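Local coordinates for toluene, o-xylene monooxygenase oxygenase subunit (Pseudomonas stutzeri, PDB 2INC), which forms part of the toluene/o-xylene monooxygenase oxygenase, which probably hydroxylates these aromatic substrates, as a helical subunit of the methane/phenol/alkene hydroxylase family, at residues B[108-113]-B[229-234]; B[116-121]-B[163-168]. One frame throughout, in Å; residues are numbered along the deposited sequence.

Contact 1: residues B[108-113]-B[229-234]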
loop_
_atom_site.group_PDB
_atom_site.type_symbol
_atom_site.label_atom_id
_atom_site.label_comp_id
_atom_site.label_asym_id
_atom_site.label_seq_id
_atom_site.Cartn_x
_atom_site.Cartn_y
_atom_site.Cartn_z
ATOM N N ARG B 108 24.438 -42.162 1.619
ATOM C CA ARG B 108 23.574 -42.954 0.735
ATOM C C ARG B 108 22.411 -43.555 1.536
ATOM O O ARG B 108 21.258 -43.612 1.045
ATOM C CB ARG B 108 24.377 -44.093 0.071
ATOM C CG ARG B 108 23.537 -44.943 -0.899
ATOM C CD ARG B 108 22.826 -44.050 -1.978
ATOM N NE ARG B 108 21.815 -44.768 -2.765
ATOM C CZ ARG B 108 21.422 -44.436 -3.994
ATOM N NH1 ARG B 108 21.941 -43.380 -4.632
ATOM N NH2 ARG B 108 20.501 -45.179 -4.601
ATOM N N GLU B 109 22.716 -44.007 2.761
ATOM C CA GLU B 109 21.736 -44.649 3.615
ATOM C C GLU B 109 20.603 -43.669 4.006
ATOM O O GLU B 109 19.415 -44.035 4.007
ATOM C CB GLU B 109 22.402 -45.200 4.873
ATOM C CG GLU B 109 23.383 -46.394 4.605
ATOM C CD GLU B 109 24.855 -45.987 4.176
ATOM O OE1 GLU B 109 25.676 -46.938 3.969
ATOM O OE2 GLU B 109 25.193 -44.772 4.029
ATOM N N TRP B 110 20.972 -42.442 4.355
ATOM C CA TRP B 110 19.945 -41.418 4.650
ATOM C C TRP B 110 19.112 -41.085 3.396
ATOM O O TRP B 110 17.875 -40.996 3.427
ATOM C CB TRP B 110 20.584 -40.140 5.206
ATOM C CG TRP B 110 19.533 -39.115 5.491
ATOM C CD1 TRP B 110 19.333 -37.927 4.871
ATOM C CD2 TRP B 110 18.543 -39.216 6.501
ATOM N NE1 TRP B 110 18.241 -37.271 5.426
ATOM C CE2 TRP B 110 17.750 -38.049 6.438
ATOM C CE3 TRP B 110 18.246 -40.185 7.462
ATOM C CZ2 TRP B 110 16.662 -37.842 7.302
ATOM C CZ3 TRP B 110 17.156 -39.969 8.320
ATOM C CH2 TRP B 110 16.384 -38.818 8.227
ATOM N N VAL B 111 19.776 -40.918 2.275
ATOM C CA VAL B 111 19.054 -40.688 1.041
ATOM C C VAL B 111 17.976 -41.771 0.815
ATOM O O VAL B 111 16.828 -41.485 0.454
ATOM C CB VAL B 111 20.011 -40.568 -0.151
ATOM C CG1 VAL B 111 19.266 -40.661 -1.499
ATOM C CG2 VAL B 111 20.772 -39.228 -0.088
ATOM N N GLU B 112 18.325 -43.023 1.036
ATOM C CA GLU B 112 17.311 -44.071 0.955
ATOM C C GLU B 112 16.206 -43.955 2.006
ATOM O O GLU B 112 15.057 -44.271 1.714
ATOM C CB GLU B 112 17.985 -45.441 0.997
ATOM C CG GLU B 112 18.649 -45.694 -0.369
ATOM C CD GLU B 112 19.485 -46.963 -0.409
ATOM O OE1 GLU B 112 19.883 -47.326 -1.542
ATOM O OE2 GLU B 112 19.724 -47.585 0.674
ATOM N N THR B 113 16.535 -43.528 3.221
ATOM C CA THR B 113 15.517 -43.268 4.231
ATOM C C THR B 113 14.550 -42.138 3.806
ATOM O O THR B 113 13.360 -42.239 4.030
ATOM C CB THR B 113 16.205 -42.852 5.500
ATOM O OG1 THR B 113 17.115 -43.898 5.806
ATOM C CG2 THR B 113 15.247 -42.625 6.675
ATOM N N GLN B 229 7.942 -34.505 14.130
ATOM C CA GLN B 229 8.752 -34.669 15.307
ATOM C C GLN B 229 9.820 -35.769 15.173
ATOM O O GLN B 229 11.001 -35.476 15.299
ATOM C CB GLN B 229 7.889 -34.860 16.537
ATOM C CG GLN B 229 8.648 -34.694 17.839
ATOM C CD GLN B 229 9.178 -33.310 18.029
ATOM O OE1 GLN B 229 8.538 -32.328 17.661
ATOM N NE2 GLN B 229 10.344 -33.209 18.618
ATOM N N GLN B 230 9.419 -37.011 14.908
ATOM C CA GLN B 230 10.346 -38.127 15.028
ATOM C C GLN B 230 11.244 -38.173 13.805
ATOM O O GLN B 230 12.457 -38.338 13.922
ATOM C CB GLN B 230 9.583 -39.451 15.198
ATOM C CG GLN B 230 8.835 -39.574 16.541
ATOM C CD GLN B 230 9.747 -39.478 17.721
ATOM O OE1 GLN B 230 10.793 -40.112 17.735
ATOM N NE2 GLN B 230 9.392 -38.654 18.709
ATOM N N LEU B 231 10.668 -38.041 12.617
ATOM C CA LEU B 231 11.521 -37.998 11.427
ATOM C C LEU B 231 12.438 -36.762 11.438
ATOM O O LEU B 231 13.638 -36.868 11.165
ATOM C CB LEU B 231 10.681 -38.063 10.154
ATOM C CG LEU B 231 11.467 -38.050 8.836
ATOM C CD1 LEU B 231 12.272 -39.332 8.731
ATOM C CD2 LEU B 231 10.527 -37.908 7.659
ATOM N N GLY B 232 11.907 -35.590 11.801
ATOM C CA GLY B 232 12.735 -34.366 11.887
ATOM C C GLY B 232 13.919 -34.538 12.855
ATOM O O GLY B 232 15.036 -34.160 12.525
ATOM N N SER B 233 13.692 -35.136 14.037
ATOM C CA SER B 233 14.802 -35.425 14.992
ATOM C C SER B 233 15.826 -36.376 14.414
ATOM O O SER B 233 17.053 -36.208 14.516
ATOM C CB SER B 233 14.263 -36.106 16.219
ATOM O OG SER B 233 13.520 -35.155 16.912
ATOM N N LEU B 234 15.314 -37.403 13.781
ATOM C CA LEU B 234 16.194 -38.327 13.152
ATOM C C LEU B 234 17.015 -37.618 12.067
ATOM O O LEU B 234 18.224 -37.847 11.944
ATOM C CB LEU B 234 15.358 -39.450 12.554
ATOM C CG LEU B 234 16.150 -40.530 11.878
ATOM C CD1 LEU B 234 17.068 -41.211 12.917
ATOM C CD2 LEU B 234 15.154 -41.521 11.245
#
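Trp110 lays the far end of its indole against Leu234 and Leu231, joining helix 108-117 to helix 208-237 in the all-helical, ferritin-like fold of this subunit. The closest approach is between Trp110 CZ3 and Leu234 CG, 3.7 Å apart. One branch of the same leucine meets the rim of the indole, Leu234 CD2 lying in the ring plane at 3.9 Å from Trp110 CZ3. Leu231, three residues earlier on the helix, adds a looser touch through its CD1, 4.2 Å from Trp110 CH2. The backbones stay well apart, the nearest alpha carbons, those of Trp110 and Leu234, being 9.8 Å from each other. With its CG anti to the backbone N (chi1 180°), the Trp110 ring extends to helix 208-237, and the Trp110 and Leu234 side chains slide past one another in opposite directions. On the polar side of the indole, Trp110 NE1 is hydrogen-bonded to Asp240, just past the end of helix 208-237, which would limit turning of the ring. On the next turn of helix 108-117, Thr113 OG1 bonds to Glu109 O at 2.9 Å, so that this carbonyl receives Thr113 N on one face of its plane and OG1 on the other.

Contact 2: residues B[116-121]-B[163-168]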
loop_
_atom_site.group_PDB
_atom_site.type_symbol
_atom_site.label_atom_id
_atom_site.label_comp_id
_atom_site.label_asym_id
_atom_site.label_seq_id
_atom_site.Cartn_x
_atom_site.Cartn_y
_atom_site.Cartn_z
ATOM N N ARG B 116 11.922 -43.430 1.347
ATOM C CA ARG B 116 10.912 -44.288 1.947
ATOM C C ARG B 116 10.015 -43.554 2.884
ATOM O O ARG B 116 8.791 -43.775 2.858
ATOM C CB ARG B 116 11.575 -45.428 2.743
ATOM C CG ARG B 116 10.581 -46.469 3.277
ATOM C CD ARG B 116 11.288 -47.749 3.673
ATOM N NE ARG B 116 10.256 -48.692 4.133
ATOM C CZ ARG B 116 10.419 -49.618 5.056
ATOM N NH1 ARG B 116 11.611 -49.776 5.663
ATOM N NH2 ARG B 116 9.378 -50.396 5.364
ATOM N N PHE B 117 10.632 -42.731 3.750
ATOM C CA PHE B 117 9.920 -42.105 4.856
ATOM C C PHE B 117 9.597 -40.632 4.712
ATOM O O PHE B 117 8.767 -40.124 5.492
ATOM C CB PHE B 117 10.736 -42.241 6.129
ATOM C CG PHE B 117 10.883 -43.665 6.591
ATOM C CD1 PHE B 117 9.842 -44.295 7.264
ATOM C CD2 PHE B 117 12.044 -44.396 6.294
ATOM C CE1 PHE B 117 9.974 -45.632 7.694
ATOM C CE2 PHE B 117 12.183 -45.731 6.717
ATOM C CZ PHE B 117 11.135 -46.341 7.446
ATOM N N TYR B 118 10.253 -39.954 3.770
ATOM C CA TYR B 118 9.979 -38.511 3.589
ATOM C C TYR B 118 9.153 -38.146 2.364
ATOM O O TYR B 118 8.041 -37.633 2.483
ATOM C CB TYR B 118 11.308 -37.713 3.677
ATOM C CG TYR B 118 11.087 -36.238 3.360
ATOM C CD1 TYR B 118 11.579 -35.672 2.189
ATOM C CD2 TYR B 118 10.358 -35.448 4.221
ATOM C CE1 TYR B 118 11.362 -34.332 1.881
ATOM C CE2 TYR B 118 10.118 -34.099 3.917
ATOM C CZ TYR B 118 10.637 -33.563 2.759
ATOM O OH TYR B 118 10.419 -32.229 2.474
ATOM N N THR B 119 9.647 -38.434 1.169
ATOM C CA THR B 119 8.950 -37.954 0.012
ATOM C C THR B 119 7.502 -38.479 -0.199
ATOM O O THR B 119 6.664 -37.719 -0.752
ATOM C CB THR B 119 9.804 -38.022 -1.237
ATOM O OG1 THR B 119 10.150 -39.360 -1.450
ATOM C CG2 THR B 119 11.112 -37.192 -1.015
ATOM N N PRO B 120 7.184 -39.736 0.217
ATOM C CA PRO B 120 5.786 -40.161 0.070
ATOM C C PRO B 120 4.799 -39.390 0.899
ATOM O O PRO B 120 3.601 -39.497 0.668
ATOM C CB PRO B 120 5.780 -41.629 0.516
ATOM C CG PRO B 120 7.179 -42.076 0.359
ATOM C CD PRO B 120 8.035 -40.874 0.650
ATOM N N ALA B 121 5.280 -38.601 1.843
ATOM C CA ALA B 121 4.399 -37.749 2.618
ATOM C C ALA B 121 3.621 -36.728 1.746
ATOM O O ALA B 121 2.668 -36.139 2.245
ATOM C CB ALA B 121 5.171 -37.040 3.715
ATOM N N ALA B 163 6.880 -31.389 -2.318
ATOM C CA ALA B 163 7.019 -31.434 -3.804
ATOM C C ALA B 163 8.357 -30.799 -4.271
ATOM O O ALA B 163 9.086 -31.367 -5.093
ATOM C CB ALA B 163 5.861 -30.742 -4.465
ATOM N N TYR B 164 8.688 -29.627 -3.729
ATOM C CA TYR B 164 9.903 -28.916 -4.108
ATOM C C TYR B 164 11.161 -29.718 -3.766
ATOM O O TYR B 164 12.055 -29.978 -4.626
ATOM C CB TYR B 164 9.924 -27.555 -3.326
ATOM C CG TYR B 164 11.129 -26.709 -3.734
ATOM C CD1 TYR B 164 11.000 -25.768 -4.727
ATOM C CD2 TYR B 164 12.385 -26.859 -3.098
ATOM C CE1 TYR B 164 12.058 -24.980 -5.137
ATOM C CE2 TYR B 164 13.492 -26.064 -3.503
ATOM C CZ TYR B 164 13.288 -25.122 -4.539
ATOM O OH TYR B 164 14.320 -24.311 -5.017
ATOM N N ARG B 165 11.227 -30.150 -2.526
ATOM C CA ARG B 165 12.375 -30.936 -2.077
ATOM C C ARG B 165 12.505 -32.255 -2.792
ATOM O O ARG B 165 13.615 -32.701 -3.018
ATOM C CB ARG B 165 12.320 -31.213 -0.607
ATOM C CG ARG B 165 12.503 -29.910 0.188
ATOM C CD ARG B 165 13.991 -29.490 0.102
ATOM N NE ARG B 165 14.830 -30.517 0.753
ATOM C CZ ARG B 165 16.050 -30.888 0.331
ATOM N NH1 ARG B 165 16.735 -31.813 1.012
ATOM N NH2 ARG B 165 16.586 -30.325 -0.771
ATOM N N THR B 166 11.372 -32.855 -3.149
ATOM C CA THR B 166 11.413 -34.105 -3.908
ATOM C C THR B 166 12.121 -33.897 -5.228
ATOM O O THR B 166 12.943 -34.728 -5.627
ATOM C CB THR B 166 9.983 -34.642 -4.127
ATOM O OG1 THR B 166 9.433 -34.941 -2.844
ATOM C CG2 THR B 166 10.006 -35.959 -4.984
ATOM N N ARG B 167 11.789 -32.826 -5.941
ATOM C CA ARG B 167 12.533 -32.470 -7.168
ATOM C C ARG B 167 14.011 -32.222 -6.929
ATOM O O ARG B 167 14.862 -32.661 -7.697
ATOM C CB ARG B 167 12.010 -31.193 -7.783
ATOM C CG ARG B 167 10.967 -31.348 -8.739
ATOM C CD ARG B 167 11.536 -31.420 -10.203
ATOM N NE ARG B 167 12.023 -32.734 -10.410
ATOM C CZ ARG B 167 11.325 -33.821 -10.727
ATOM N NH1 ARG B 167 12.017 -34.928 -10.773
ATOM N NH2 ARG B 167 10.024 -33.847 -11.016
ATOM N N GLU B 168 14.336 -31.477 -5.898
ATOM C CA GLU B 168 15.749 -31.199 -5.587
ATOM C C GLU B 168 16.521 -32.462 -5.275
ATOM O O GLU B 168 17.664 -32.658 -5.750
ATOM C CB GLU B 168 15.857 -30.248 -4.393
ATOM C CG GLU B 168 15.502 -28.852 -4.707
ATOM C CD GLU B 168 16.265 -27.904 -3.813
ATOM O OE1 GLU B 168 17.003 -27.029 -4.344
ATOM O OE2 GLU B 168 16.161 -28.055 -2.563
HETATM O O HOH W 1 7.006 -36.148 -2.914
#
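Thr119 and Thr166 mark the closest backbone approach, their alpha carbons 6.0 Å apart, where a type I beta turn from Tyr118 to Ala121 follows helix 108-117 and faces the flank of helix 142-172. Within the ferritin-like helical fold, this turn packs against a helix; it is closed by a bond from Ala121 N to Tyr118 O of 3.0 Å. A water links the Thr119 backbone to the Thr166 side chain, donating to Thr119 O and to Thr166 OG1, 2.7 Å from each. Thr166 OG1 also bonds to Thr162 O, one turn back on its helix, so this buried hydroxyl has two polar partners, the water and the carbonyl of Thr162. Thr119 sets its methyl against that oxygen, CG2 lying 3.4 Å from Thr166 OG1, while its own hydroxyl, near chi1 61°, is hydrogen-bonded to Glu182.

Tyr118 supplies the second touch. Its phenol crosses the Arg165 side chain at about a right angle, with Tyr118 OH 3.8 Å from Arg165 CB, which lies at the ring edge near its plane. Leu243 and Leu246 of helix 241-268 also pack on this ring. Arg165 bends at chi2 (-74°) and chi3 (-64°), carrying its guanidinium to two carboxylates, those of Glu168 and Asp103. A leucine here would probably leave the carboxylates of Glu168 and Asp103 without their positively charged partner. Tyr164 and Glu168 also touch another protein chain. Within the salt bridge, Arg165 NH2 lies 2.9 Å from Glu168 OE2, which is close to the guanidinium plane but is met from above its own carboxylate plane.

Overall arrangement
The two contacts lie on the same side of the chain's centre, with their own centres about 12 Å apart, and share helix 108-117. Contact 1 uses its first six residues, whereas contact 2 takes its last residues and the turn beyond. Along the chain the order is 108-113, 116-121, 163-168, 229-234, so the loop closed by contact 2 falls inside the longer one closed by contact 1. Leu231 links them, its CD2 reaching Phe117 O at 3.6 Å and packing on Tyr118 CB. The short helix packs on helix 208-237, and the turn that follows it on helix 142-172, bringing together parts of the family region that lie far apart in sequence.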